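Local coordinates for protein aspartate aminotransferase, cytoplasmic (Schizosaccharomyces pombe 972h-, PDB 6JPK) that catalyses the reversible transfer of the amino group from L-aspartate to 2-oxoglutarate, giving oxaloacetate and L-glutamate, with pyridoxal 5'-phosphate as cofactor, at residues R331-D336 / L389-V394; V339-P344 / A400-V405; G228-D233 / E315-L320; V33-G38 / L376-N381. The protein carries 1 engineered substitution. All coordinates share one frame; numbering follows the deposited sequence.

How the contacts relate
Following the chain from its N terminus, contact 4 opens first, and it closes only when residues 376-381 pair with 33-38 after 337 intervening residues. Contact 3 opens and closes entirely within that span, bringing 228-233 against the early turns of helix 310-340. Further along the same helix, contacts 1 and 2 open before contact 4 has closed and close after it, so each crosses contact 4, and they also cross each other. Contacts 1, 2 and 4 touch through side chains such as Leu-334, Phe-401, Leu-389 and Met-35, joining helices 310-340 and 394-407 to the small parallel sheet. Contact 3 stands apart, linked to contacts 1 and 2 through helix 310-340.

Contact 1: R331-D336 / L389-V394; sequences RKRLRD and LNNSNV
Arg-333 reaches from its helix toward Asn-391 and Val-394 and crosses both side chains at about a right angle, offering its edge to one and a face to the other. At the edge, NH1 of Arg-333 donates to OD1 of Asn-391 over 2.8 Å. The oxygen lies in the guanidinium plane, yet the bond is bent (N-H...O 140°), and the amide plane is turned 31° from the guanidinium. A water at the same edge accepts from NH2 of Arg-333 at 2.7 Å and donates to the backbone O of Asn-391 at 2.9 Å. Over the face stands CG1 of Val-394, offset toward the rim and 3.4 Å from NH2. NH2 also forms a salt bridge with Glu-395.

The contact lies in the small domain of the aminotransferase fold, where the long helix 310-340 meets the loop that runs from strand 383-385 into helix 394-407. That loop is shaped by an Asx turn, in which OD1 of Asn-390 accepts from N of Ser-392; the serine OG donates to the same oxygen. An alanine in place of Arg-333 would probably leave Asn-391 OD1 and the Glu-395 carboxylate without their cationic partner and uncover CG1 of Val-394.

Deeper in, the approach becomes apolar. Leu-334 and Leu-389 also cross at about a right angle, their CD2 methyls 4.0 Å apart. Beside them CG2 of Val-394, anti to its backbone N, lies 4.4 Å from CB of Leu-334 and 4.0 Å from CB of Arg-333. Val-397, from the helix that follows, touches both leucines.

Contact 2: V339-P344 / A400-V405; sequences VALKTP and AFNHAV
Thr-343 and Asn-402 form the tight centre of this contact, where the turn ending helix 310-340 comes down on helix 394-407. OG1 of Thr-343 donates to OD1 of Asn-402 over 2.8 Å, from well off the carbonyl axis (C=O...donor angle 113°) and somewhat tilted from its plane. The asparagine comes within range because its CG is anti to the backbone N (chi1 175°), while the threonine's other branch, CG2, also faces the helix and rests 3.9 Å from CB of Val-405. Leu-341 lies over a face of the amide, with CD1 3.8 Å from CB of Asn-402 and CB 3.7 Å from its OD1. The backbone leading into this cluster turns through a Schellman motif, with Lys-342 leaving the helix at positive phi.

Toward solvent the fit is looser. Pro-344, itself exposed, and Val-405 slide past each other in opposite directions, touching at proline CD and valine CG1 over 4.1 Å. An alanine in place of Thr-343 would probably leave OD1 of Asn-402 without its hydroxyl donor and open a gap where CG2 meets Val-405.

Arg-406 supplies a second donor to OD1 of Asn-402 through its NE, and its NH2 binds the backbone O of Leu-341. With a hydroxyl and a guanidinium sharing one amide oxygen, the rotation of the Asn-402 amide is probably held, and the arginine's charge would be likely to polarise its carbonyl.

Contact 3: G228-D233 / E315-L320; sequences GDLNRD and EWEQDL
Apolar packing centres on Leu-230, whose side chain crosses those of Trp-316 and Leu-320 at about a right angle. Its CG, set anti to the carbonyl carbon (chi1 -73°), faces CD1 of Leu-320, and both methyls reach the indole. CD1 meets CZ3 of Trp-316 at 3.8 Å, approaching the ring obliquely, whereas CD2 lies 3.9 Å from CH2 of the same ring and 4.0 Å from CD1 of Leu-320. That leucine methyl in turn sits over the centre of the indole face, so the three side chains interlock. The backbone also joins in: CA of Gly-228 comes 4.2 Å from the carbonyl O of Leu-320, and its positive phi of 80° would jam a CB against the preceding carbonyl.

No direct hydrogen bond crosses the contact; the polar link is a water that accepts from N of Leu-230 at 2.9 Å and donates to OE2 of Glu-317 at 2.6 Å. At the start of the short helix, Asp-229 acts as N-cap, its OD1 accepting from N of Arg-232 over 3.1 Å.

NE1 of Trp-316 binds the carbonyl O of Asn-256, the residue after Lys-255, the probable cofactor lysine by similarity, whose side chain is about 8 Å from that of Leu-320. As in other aspartate aminotransferases, the early turns of the long helix 310-340 pack on the large domain, against the short helix that follows sheet strand 215-220.

Contact 4: V33-G38 / L376-N381; sequences VNMSVG and LYFSAN
OD1 of Asn-34, whose residue pairs with Tyr-377 across the contact, is gripped twice by Ser-36: OG donates over 2.7 Å, in the amide plane and on a lone pair, and the backbone N over 2.9 Å. This is an Asx turn, and it ends one strand of a two-stranded parallel sheet in the small domain, formed by 33-34 and 376-377. N of Tyr-377 donates to O of Val-33 over 3.0 Å, and N of Met-35 donates to O of Tyr-377 over 2.8 Å.

Side chains alternate over the two faces. Val-33 and Leu-376 lie side by side on one, the valine CB 3.9 Å from leucine CD2; Asn-34 and Tyr-377 occupy the other, where the tyrosine hydroxyl binds Asp-27. Beyond the turn the chain runs to Gly-38, which by similarity binds L-aspartate, and Ser-36 touches Arg-383, which by similarity also binds it.

Past the paired strands, a water joins O of Met-35 to N of Ser-379. Met-35, bent at chi2 and chi3, makes a Met-aromatic contact with Phe-378: SD stands obliquely 5.3 Å from the ring centroid, while CE lies over one face, 4.0 Å from CD1.

Contact 1: R331-D336 / L389-V394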
loop_
_atom_site.group_PDB
_atom_site.type_symbol
_atom_site.label_atom_id
_atom_site.label_comp_id
_atom_site.label_asym_id
_atom_site.label_seq_id
_atom_site.Cartn_x
_atom_site.Cartn_y
_atom_site.Cartn_z
ATOM N N ARG A 331 17.270 -1.746 -29.212
ATOM C CA ARG A 331 18.692 -1.755 -28.869
ATOM C C ARG A 331 19.544 -2.037 -30.100
ATOM O O ARG A 331 20.577 -1.389 -30.319
ATOM C CB ARG A 331 18.969 -2.796 -27.784
ATOM C CG ARG A 331 18.447 -2.451 -26.396
ATOM C CD ARG A 331 18.723 -3.603 -25.406
ATOM N NE ARG A 331 18.339 -3.251 -24.038
ATOM C CZ ARG A 331 19.058 -2.462 -23.237
ATOM N NH1 ARG A 331 20.194 -1.925 -23.664
ATOM N NH2 ARG A 331 18.634 -2.194 -22.009
ATOM N N LYS A 332 19.114 -2.999 -30.919
ATOM C CA LYS A 332 19.825 -3.321 -32.149
ATOM C C LYS A 332 19.796 -2.158 -33.133
ATOM O O LYS A 332 20.815 -1.853 -33.762
ATOM C CB LYS A 332 19.214 -4.574 -32.782
ATOM C CG LYS A 332 19.748 -4.889 -34.172
ATOM C CD LYS A 332 18.978 -6.047 -34.830
ATOM C CE LYS A 332 19.513 -6.340 -36.235
ATOM N NZ LYS A 332 18.650 -7.294 -37.000
ATOM N N ARG A 333 18.640 -1.500 -33.288
ATOM C CA ARG A 333 18.553 -0.366 -34.210
ATOM C C ARG A 333 19.484 0.756 -33.772
ATOM O O ARG A 333 20.241 1.306 -34.579
ATOM C CB ARG A 333 17.113 0.158 -34.304
ATOM C CG ARG A 333 16.116 -0.716 -35.069
ATOM C CD ARG A 333 16.309 -0.665 -36.594
ATOM N NE ARG A 333 16.231 0.693 -37.122
ATOM C CZ ARG A 333 15.093 1.353 -37.314
ATOM N NH1 ARG A 333 13.935 0.773 -37.017
ATOM N NH2 ARG A 333 15.108 2.592 -37.805
ATOM N N LEU A 334 19.441 1.107 -32.487
ATOM C CA LEU A 334 20.297 2.177 -31.981
ATOM C C LEU A 334 21.775 1.849 -32.188
ATOM O O LEU A 334 22.530 2.661 -32.734
ATOM C CB LEU A 334 19.995 2.428 -30.499
ATOM C CG LEU A 334 20.767 3.573 -29.855
ATOM C CD1 LEU A 334 20.562 4.871 -30.638
ATOM C CD2 LEU A 334 20.355 3.733 -28.390
ATOM N N ARG A 335 22.195 0.647 -31.779
ATOM C CA ARG A 335 23.590 0.248 -31.954
ATOM C C ARG A 335 23.983 0.211 -33.426
ATOM O O ARG A 335 25.058 0.702 -33.802
ATOM C CB ARG A 335 23.840 -1.118 -31.314
ATOM C CG ARG A 335 25.284 -1.620 -31.499
ATOM C CD ARG A 335 25.337 -3.088 -31.890
ATOM N NE ARG A 335 26.688 -3.557 -32.198
ATOM C CZ ARG A 335 27.141 -3.798 -33.430
ATOM N NH1 ARG A 335 26.355 -3.615 -34.482
ATOM N NH2 ARG A 335 28.384 -4.228 -33.612
ATOM N N ASP A 336 23.123 -0.361 -34.280
ATOM C CA ASP A 336 23.460 -0.466 -35.698
ATOM C C ASP A 336 23.628 0.905 -36.333
ATOM O O ASP A 336 24.464 1.075 -37.224
ATOM C CB ASP A 336 22.398 -1.268 -36.450
ATOM C CG ASP A 336 22.493 -2.763 -36.168
ATOM O OD1 ASP A 336 23.432 -3.182 -35.452
ATOM O OD2 ASP A 336 21.631 -3.517 -36.662
ATOM N N LEU A 389 11.973 4.657 -27.100
ATOM C CA LEU A 389 12.440 4.533 -28.470
ATOM C C LEU A 389 11.476 3.673 -29.279
ATOM O O LEU A 389 10.981 2.645 -28.797
ATOM C CB LEU A 389 13.841 3.920 -28.515
ATOM C CG LEU A 389 15.065 4.844 -28.631
ATOM C CD1 LEU A 389 15.021 5.933 -27.601
ATOM C CD2 LEU A 389 16.333 4.037 -28.474
ATOM N N ASN A 390 11.213 4.108 -30.509
ATOM C CA ASN A 390 10.412 3.343 -31.453
ATOM C C ASN A 390 10.813 3.743 -32.869
ATOM O O ASN A 390 11.718 4.562 -33.079
ATOM C CB ASN A 390 8.911 3.544 -31.203
ATOM C CG ASN A 390 8.492 5.003 -31.290
ATOM O OD1 ASN A 390 8.586 5.620 -32.349
ATOM N ND2 ASN A 390 8.026 5.564 -30.170
ATOM N N ASN A 391 10.113 3.163 -33.846
ATOM C CA ASN A 391 10.448 3.378 -35.253
ATOM C C ASN A 391 10.363 4.842 -35.672
ATOM O O ASN A 391 11.030 5.249 -36.626
ATOM C CB ASN A 391 9.519 2.552 -36.144
ATOM C CG ASN A 391 10.061 1.183 -36.416
ATOM O OD1 ASN A 391 11.166 1.041 -36.932
ATOM N ND2 ASN A 391 9.295 0.156 -36.052
ATOM N N SER A 392 9.530 5.637 -35.015
ATOM C CA SER A 392 9.395 7.025 -35.430
ATOM C C SER A 392 10.523 7.929 -34.916
ATOM O O SER A 392 10.662 9.047 -35.423
ATOM C CB SER A 392 8.040 7.583 -34.968
ATOM O OG SER A 392 8.056 7.905 -33.585
ATOM N N ASN A 393 11.323 7.492 -33.937
ATOM C CA ASN A 393 12.325 8.379 -33.352
ATOM C C ASN A 393 13.727 7.789 -33.182
ATOM O O ASN A 393 14.637 8.532 -32.791
ATOM C CB ASN A 393 11.837 8.912 -31.988
ATOM C CG ASN A 393 11.611 7.814 -30.945
ATOM O OD1 ASN A 393 12.244 6.746 -30.970
ATOM N ND2 ASN A 393 10.706 8.086 -30.005
ATOM N N VAL A 394 13.943 6.505 -33.477
ATOM C CA VAL A 394 15.223 5.894 -33.126
ATOM C C VAL A 394 16.362 6.452 -33.981
ATOM O O VAL A 394 17.499 6.577 -33.505
ATOM C CB VAL A 394 15.142 4.353 -33.203
ATOM C CG1 VAL A 394 14.842 3.872 -34.619
ATOM C CG2 VAL A 394 16.437 3.720 -32.682
HETATM O O HOH W 1 12.679 3.651 -38.387
#

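Contact 2: V339-P344 / A400-V405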
loop_
_atom_site.group_PDB
_atom_site.type_symbol
_atom_site.label_atom_id
_atom_site.label_comp_id
_atom_site.label_asym_id
_atom_site.label_seq_id
_atom_site.Cartn_x
_atom_site.Cartn_y
_atom_site.Cartn_z
ATOM N N VAL A 339 27.020 2.392 -35.185
ATOM C CA VAL A 339 28.105 1.753 -35.927
ATOM C C VAL A 339 28.175 2.319 -37.342
ATOM O O VAL A 339 29.246 2.708 -37.826
ATOM C CB VAL A 339 27.929 0.220 -35.932
ATOM C CG1 VAL A 339 28.858 -0.424 -36.961
ATOM C CG2 VAL A 339 28.212 -0.352 -34.543
ATOM N N ALA A 340 27.021 2.406 -38.011
ATOM C CA ALA A 340 26.982 2.901 -39.387
ATOM C C ALA A 340 27.441 4.350 -39.478
ATOM O O ALA A 340 28.085 4.747 -40.458
ATOM C CB ALA A 340 25.566 2.762 -39.947
ATOM N N LEU A 341 27.097 5.163 -38.481
ATOM C CA LEU A 341 27.576 6.538 -38.427
ATOM C C LEU A 341 29.024 6.631 -37.977
ATOM O O LEU A 341 29.574 7.736 -37.961
ATOM C CB LEU A 341 26.689 7.365 -37.489
ATOM C CG LEU A 341 25.259 7.605 -37.977
ATOM C CD1 LEU A 341 24.360 8.111 -36.859
ATOM C CD2 LEU A 341 25.267 8.585 -39.162
ATOM N N LYS A 342 29.633 5.509 -37.584
ATOM C CA LYS A 342 31.032 5.471 -37.144
ATOM C C LYS A 342 31.262 6.362 -35.920
ATOM O O LYS A 342 32.305 7.009 -35.791
ATOM C CB LYS A 342 31.982 5.865 -38.281
ATOM C CG LYS A 342 31.904 4.992 -39.536
ATOM C CD LYS A 342 32.608 5.692 -40.696
ATOM C CE LYS A 342 32.686 4.817 -41.936
ATOM N NZ LYS A 342 33.774 3.801 -41.830
ATOM N N THR A 343 30.280 6.405 -35.022
ATOM C CA THR A 343 30.412 7.191 -33.801
ATOM C C THR A 343 31.621 6.702 -33.005
ATOM O O THR A 343 31.784 5.487 -32.822
ATOM C CB THR A 343 29.139 7.089 -32.959
ATOM O OG1 THR A 343 28.005 7.446 -33.765
ATOM C CG2 THR A 343 29.206 8.034 -31.767
ATOM N N PRO A 344 32.500 7.600 -32.551
ATOM C CA PRO A 344 33.671 7.163 -31.783
ATOM C C PRO A 344 33.265 6.349 -30.566
ATOM O O PRO A 344 32.238 6.610 -29.934
ATOM C CB PRO A 344 34.341 8.482 -31.376
ATOM C CG PRO A 344 33.913 9.461 -32.427
ATOM C CD PRO A 344 32.511 9.055 -32.806
ATOM N N ALA A 400 21.434 12.210 -32.775
ATOM C CA ALA A 400 21.772 13.058 -31.633
ATOM C C ALA A 400 22.998 12.539 -30.905
ATOM O O ALA A 400 23.923 13.307 -30.607
ATOM C CB ALA A 400 20.596 13.134 -30.661
ATOM N N PHE A 401 22.999 11.242 -30.568
ATOM C CA PHE A 401 24.139 10.646 -29.880
ATOM C C PHE A 401 25.407 10.807 -30.708
ATOM O O PHE A 401 26.461 11.198 -30.187
ATOM C CB PHE A 401 23.882 9.162 -29.586
ATOM C CG PHE A 401 22.867 8.900 -28.482
ATOM C CD1 PHE A 401 22.091 9.919 -27.953
ATOM C CD2 PHE A 401 22.712 7.623 -27.967
ATOM C CE1 PHE A 401 21.162 9.670 -26.944
ATOM C CE2 PHE A 401 21.781 7.362 -26.955
ATOM C CZ PHE A 401 21.011 8.390 -26.439
ATOM N N ASN A 402 25.324 10.500 -32.004
ATOM C CA ASN A 402 26.488 10.620 -32.873
ATOM C C ASN A 402 27.044 12.035 -32.830
ATOM O O ASN A 402 28.247 12.241 -32.626
ATOM C CB ASN A 402 26.113 10.230 -34.301
ATOM C CG ASN A 402 27.245 10.457 -35.289
ATOM O OD1 ASN A 402 28.285 9.809 -35.212
ATOM N ND2 ASN A 402 27.043 11.376 -36.225
ATOM N N HIS A 403 26.167 13.028 -32.983
ATOM C CA HIS A 403 26.608 14.420 -32.977
ATOM C C HIS A 403 27.202 14.800 -31.622
ATOM O O HIS A 403 28.270 15.419 -31.547
ATOM C CB HIS A 403 25.426 15.318 -33.334
ATOM C CG HIS A 403 25.797 16.733 -33.637
ATOM N ND1 HIS A 403 24.875 17.659 -34.077
ATOM C CD2 HIS A 403 26.983 17.383 -33.563
ATOM C CE1 HIS A 403 25.478 18.822 -34.258
ATOM N NE2 HIS A 403 26.757 18.683 -33.948
ATOM N N ALA A 404 26.519 14.434 -30.539
ATOM C CA ALA A 404 26.964 14.807 -29.198
ATOM C C ALA A 404 28.346 14.233 -28.887
ATOM O O ALA A 404 29.224 14.934 -28.367
ATOM C CB ALA A 404 25.940 14.339 -28.160
ATOM N N VAL A 405 28.559 12.959 -29.201
ATOM C CA VAL A 405 29.835 12.323 -28.898
ATOM C C VAL A 405 30.955 12.910 -29.755
ATOM O O VAL A 405 32.063 13.156 -29.263
ATOM C CB VAL A 405 29.717 10.801 -29.074
ATOM C CG1 VAL A 405 31.108 10.135 -29.057
ATOM C CG2 VAL A 405 28.830 10.240 -27.979
#

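Contact 3: G228-D233 / E315-L320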
loop_
_atom_site.group_PDB
_atom_site.type_symbol
_atom_site.label_atom_id
_atom_site.label_comp_id
_atom_site.label_asym_id
_atom_site.label_seq_id
_atom_site.Cartn_x
_atom_site.Cartn_y
_atom_site.Cartn_z
ATOM N N GLY A 228 11.946 -12.501 -22.139
ATOM C CA GLY A 228 10.877 -13.314 -22.690
ATOM C C GLY A 228 10.882 -14.746 -22.208
ATOM O O GLY A 228 10.008 -15.523 -22.609
ATOM N N ASP A 229 11.829 -15.114 -21.347
ATOM C CA ASP A 229 11.994 -16.484 -20.863
ATOM C C ASP A 229 11.989 -16.403 -19.341
ATOM O O ASP A 229 12.926 -15.857 -18.751
ATOM C CB ASP A 229 13.304 -17.081 -21.393
ATOM C CG ASP A 229 13.500 -18.558 -21.032
ATOM O OD1 ASP A 229 13.120 -18.998 -19.928
ATOM O OD2 ASP A 229 14.065 -19.286 -21.875
ATOM N N LEU A 230 10.940 -16.940 -18.709
ATOM C CA LEU A 230 10.763 -16.776 -17.266
ATOM C C LEU A 230 11.855 -17.487 -16.470
ATOM O O LEU A 230 12.378 -16.936 -15.498
ATOM C CB LEU A 230 9.388 -17.292 -16.849
ATOM C CG LEU A 230 8.217 -16.405 -17.248
ATOM C CD1 LEU A 230 6.920 -17.201 -17.194
ATOM C CD2 LEU A 230 8.146 -15.191 -16.345
ATOM N N ASN A 231 12.179 -18.733 -16.836
ATOM C CA ASN A 231 13.187 -19.486 -16.086
ATOM C C ASN A 231 14.590 -18.930 -16.298
ATOM O O ASN A 231 15.409 -18.967 -15.374
ATOM C CB ASN A 231 13.145 -20.971 -16.467
ATOM C CG ASN A 231 11.882 -21.654 -15.980
ATOM O OD1 ASN A 231 11.110 -21.076 -15.217
ATOM N ND2 ASN A 231 11.663 -22.880 -16.422
ATOM N N ARG A 232 14.893 -18.419 -17.501
ATOM C CA ARG A 232 16.171 -17.740 -17.714
ATOM C C ARG A 232 16.300 -16.523 -16.808
ATOM O O ARG A 232 17.366 -16.274 -16.236
ATOM C CB ARG A 232 16.309 -17.319 -19.178
ATOM C CG ARG A 232 17.608 -16.588 -19.515
ATOM C CD ARG A 232 17.611 -16.158 -20.989
ATOM N NE ARG A 232 17.308 -17.288 -21.867
ATOM C CZ ARG A 232 16.860 -17.184 -23.119
ATOM N NH1 ARG A 232 16.648 -15.988 -23.664
ATOM N NH2 ARG A 232 16.615 -18.284 -23.826
ATOM N N ASP A 233 15.227 -15.747 -16.667
ATOM C CA ASP A 233 15.336 -14.519 -15.886
ATOM C C ASP A 233 15.384 -14.782 -14.384
ATOM O O ASP A 233 15.913 -13.946 -13.645
ATOM C CB ASP A 233 14.191 -13.569 -16.243
ATOM C CG ASP A 233 14.333 -12.998 -17.657
ATOM O OD1 ASP A 233 15.383 -13.261 -18.293
ATOM O OD2 ASP A 233 13.400 -12.311 -18.138
ATOM N N GLU A 315 -0.360 -17.585 -23.091
ATOM C CA GLU A 315 -0.603 -16.330 -23.798
ATOM C C GLU A 315 0.172 -15.185 -23.165
ATOM O O GLU A 315 0.675 -14.304 -23.872
ATOM C CB GLU A 315 -2.104 -16.040 -23.833
ATOM C CG GLU A 315 -2.853 -17.106 -24.669
ATOM C CD GLU A 315 -4.362 -17.054 -24.537
ATOM O OE1 GLU A 315 -4.883 -16.017 -24.084
ATOM O OE2 GLU A 315 -5.030 -18.054 -24.918
ATOM N N TRP A 316 0.296 -15.187 -21.836
ATOM C CA TRP A 316 1.138 -14.196 -21.175
ATOM C C TRP A 316 2.583 -14.304 -21.654
ATOM O O TRP A 316 3.236 -13.280 -21.904
ATOM C CB TRP A 316 1.042 -14.354 -19.655
ATOM C CG TRP A 316 1.948 -13.443 -18.850
ATOM C CD1 TRP A 316 2.115 -12.087 -19.003
ATOM C CD2 TRP A 316 2.789 -13.827 -17.746
ATOM N NE1 TRP A 316 3.018 -11.613 -18.067
ATOM C CE2 TRP A 316 3.442 -12.658 -17.289
ATOM C CE3 TRP A 316 3.053 -15.047 -17.107
ATOM C CZ2 TRP A 316 4.341 -12.672 -16.214
ATOM C CZ3 TRP A 316 3.961 -15.058 -16.034
ATOM C CH2 TRP A 316 4.593 -13.877 -15.611
ATOM N N GLU A 317 3.094 -15.533 -21.812
ATOM C CA GLU A 317 4.463 -15.703 -22.301
ATOM C C GLU A 317 4.631 -15.127 -23.703
ATOM O O GLU A 317 5.693 -14.574 -24.028
ATOM C CB GLU A 317 4.865 -17.182 -22.287
ATOM C CG GLU A 317 5.204 -17.712 -20.888
ATOM C CD GLU A 317 5.556 -19.193 -20.906
ATOM O OE1 GLU A 317 4.815 -19.975 -21.558
ATOM O OE2 GLU A 317 6.576 -19.566 -20.280
ATOM N N GLN A 318 3.600 -15.253 -24.550
ATOM C CA GLN A 318 3.614 -14.557 -25.837
ATOM C C GLN A 318 3.702 -13.041 -25.659
ATOM O O GLN A 318 4.416 -12.367 -26.409
ATOM C CB GLN A 318 2.372 -14.917 -26.660
ATOM C CG GLN A 318 2.428 -16.302 -27.255
ATOM C CD GLN A 318 3.746 -16.553 -27.968
ATOM O OE1 GLN A 318 4.102 -15.843 -28.915
ATOM N NE2 GLN A 318 4.493 -17.552 -27.496
ATOM N N ASP A 319 2.956 -12.478 -24.704
ATOM C CA ASP A 319 3.041 -11.036 -24.462
ATOM C C ASP A 319 4.434 -10.624 -23.972
ATOM O O ASP A 319 4.939 -9.559 -24.347
ATOM C CB ASP A 319 1.979 -10.592 -23.450
ATOM C CG ASP A 319 0.533 -10.864 -23.921
ATOM O OD1 ASP A 319 0.293 -11.155 -25.116
ATOM O OD2 ASP A 319 -0.378 -10.775 -23.070
ATOM N N LEU A 320 5.054 -11.436 -23.109
ATOM C CA LEU A 320 6.429 -11.170 -22.678
ATOM C C LEU A 320 7.392 -11.174 -23.862
ATOM O O LEU A 320 8.279 -10.314 -23.962
ATOM C CB LEU A 320 6.867 -12.216 -21.645
ATOM C CG LEU A 320 6.045 -12.236 -20.357
ATOM C CD1 LEU A 320 6.410 -13.423 -19.473
ATOM C CD2 LEU A 320 6.239 -10.921 -19.607
HETATM O O HOH W 2 8.985 -18.466 -20.198
#

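Contact 4: V33-G38 / L376-N381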
loop_
_atom_site.group_PDB
_atom_site.type_symbol
_atom_site.label_atom_id
_atom_site.label_comp_id
_atom_site.label_asym_id
_atom_site.label_seq_id
_atom_site.Cartn_x
_atom_site.Cartn_y
_atom_site.Cartn_z
ATOM N N VAL A 33 11.568 13.887 -27.457
ATOM C CA VAL A 33 11.419 12.497 -27.028
ATOM C C VAL A 33 11.664 12.436 -25.525
ATOM O O VAL A 33 12.650 12.995 -25.030
ATOM C CB VAL A 33 12.395 11.550 -27.762
ATOM C CG1 VAL A 33 12.157 10.073 -27.354
ATOM C CG2 VAL A 33 12.291 11.721 -29.282
ATOM N N ASN A 34 10.770 11.764 -24.795
ATOM C CA ASN A 34 10.976 11.515 -23.366
ATOM C C ASN A 34 11.624 10.146 -23.228
ATOM O O ASN A 34 10.972 9.113 -23.400
ATOM C CB ASN A 34 9.669 11.585 -22.584
ATOM C CG ASN A 34 9.893 11.521 -21.075
ATOM O OD1 ASN A 34 10.965 11.134 -20.613
ATOM N ND2 ASN A 34 8.885 11.906 -20.308
ATOM N N MET A 35 12.918 10.129 -22.924
ATOM C CA MET A 35 13.628 8.871 -22.743
ATOM C C MET A 35 13.864 8.552 -21.277
ATOM O O MET A 35 14.818 7.856 -20.939
ATOM C CB MET A 35 14.943 8.885 -23.515
ATOM C CG MET A 35 14.749 8.497 -24.966
ATOM S SD MET A 35 15.806 9.500 -25.993
ATOM C CE MET A 35 17.397 8.768 -25.650
ATOM N N SER A 36 13.005 9.043 -20.398
ATOM C CA SER A 36 13.109 8.736 -18.982
ATOM C C SER A 36 11.883 7.994 -18.462
ATOM O O SER A 36 11.786 7.769 -17.250
ATOM C CB SER A 36 13.329 10.021 -18.177
ATOM O OG SER A 36 12.167 10.826 -18.238
ATOM N N VAL A 37 10.964 7.592 -19.338
ATOM C CA VAL A 37 9.711 6.973 -18.901
ATOM C C VAL A 37 10.018 5.587 -18.347
ATOM O O VAL A 37 10.632 4.752 -19.017
ATOM C CB VAL A 37 8.673 6.914 -20.044
ATOM C CG1 VAL A 37 8.479 8.286 -20.681
ATOM C CG2 VAL A 37 9.019 5.882 -21.131
ATOM N N GLY A 38 9.610 5.342 -17.109
ATOM C CA GLY A 38 9.960 4.098 -16.454
ATOM C C GLY A 38 8.916 3.005 -16.575
ATOM O O GLY A 38 8.698 2.252 -15.620
ATOM N N LEU A 376 15.963 15.652 -26.639
ATOM C CA LEU A 376 15.907 14.359 -25.966
ATOM C C LEU A 376 16.041 14.582 -24.473
ATOM O O LEU A 376 16.987 15.244 -24.031
ATOM C CB LEU A 376 17.027 13.427 -26.426
ATOM C CG LEU A 376 17.242 13.281 -27.923
ATOM C CD1 LEU A 376 18.298 12.235 -28.143
ATOM C CD2 LEU A 376 15.933 12.899 -28.614
ATOM N N TYR A 377 15.126 13.993 -23.701
ATOM C CA TYR A 377 15.052 14.199 -22.259
ATOM C C TYR A 377 15.369 12.886 -21.538
ATOM O O TYR A 377 14.588 11.931 -21.593
ATOM C CB TYR A 377 13.675 14.759 -21.887
ATOM C CG TYR A 377 13.566 16.203 -22.346
ATOM C CD1 TYR A 377 13.247 16.529 -23.674
ATOM C CD2 TYR A 377 13.855 17.237 -21.470
ATOM C CE1 TYR A 377 13.188 17.851 -24.083
ATOM C CE2 TYR A 377 13.796 18.540 -21.860
ATOM C CZ TYR A 377 13.473 18.849 -23.158
ATOM O OH TYR A 377 13.446 20.175 -23.502
ATOM N N PHE A 378 16.532 12.836 -20.888
ATOM C CA PHE A 378 16.953 11.666 -20.119
ATOM C C PHE A 378 17.975 12.109 -19.076
ATOM O O PHE A 378 18.422 13.262 -19.057
ATOM C CB PHE A 378 17.477 10.535 -21.027
ATOM C CG PHE A 378 18.639 10.912 -21.936
ATOM C CD1 PHE A 378 18.447 11.696 -23.064
ATOM C CD2 PHE A 378 19.921 10.419 -21.687
ATOM C CE1 PHE A 378 19.514 12.015 -23.912
ATOM C CE2 PHE A 378 20.984 10.718 -22.537
ATOM C CZ PHE A 378 20.786 11.520 -23.648
ATOM N N SER A 379 18.330 11.174 -18.195
ATOM C CA SER A 379 19.095 11.490 -16.994
ATOM C C SER A 379 20.530 11.887 -17.323
ATOM O O SER A 379 21.144 11.372 -18.259
ATOM C CB SER A 379 19.117 10.287 -16.044
ATOM O OG SER A 379 17.830 9.725 -15.862
ATOM N N ALA A 380 21.071 12.792 -16.502
ATOM C CA ALA A 380 22.430 13.301 -16.672
ATOM C C ALA A 380 23.497 12.216 -16.549
ATOM O O ALA A 380 24.593 12.385 -17.088
ATOM C CB ALA A 380 22.703 14.405 -15.649
ATOM N N ASN A 381 23.211 11.108 -15.857
ATOM C CA ASN A 381 24.154 9.997 -15.791
ATOM C C ASN A 381 24.145 9.145 -17.062
ATOM O O ASN A 381 24.821 8.113 -17.115
ATOM C CB ASN A 381 23.859 9.122 -14.564
ATOM C CG ASN A 381 22.465 8.497 -14.590
ATOM O OD1 ASN A 381 21.752 8.569 -15.586
ATOM N ND2 ASN A 381 22.076 7.867 -13.475
HETATM O O HOH W 3 16.575 8.625 -18.365
#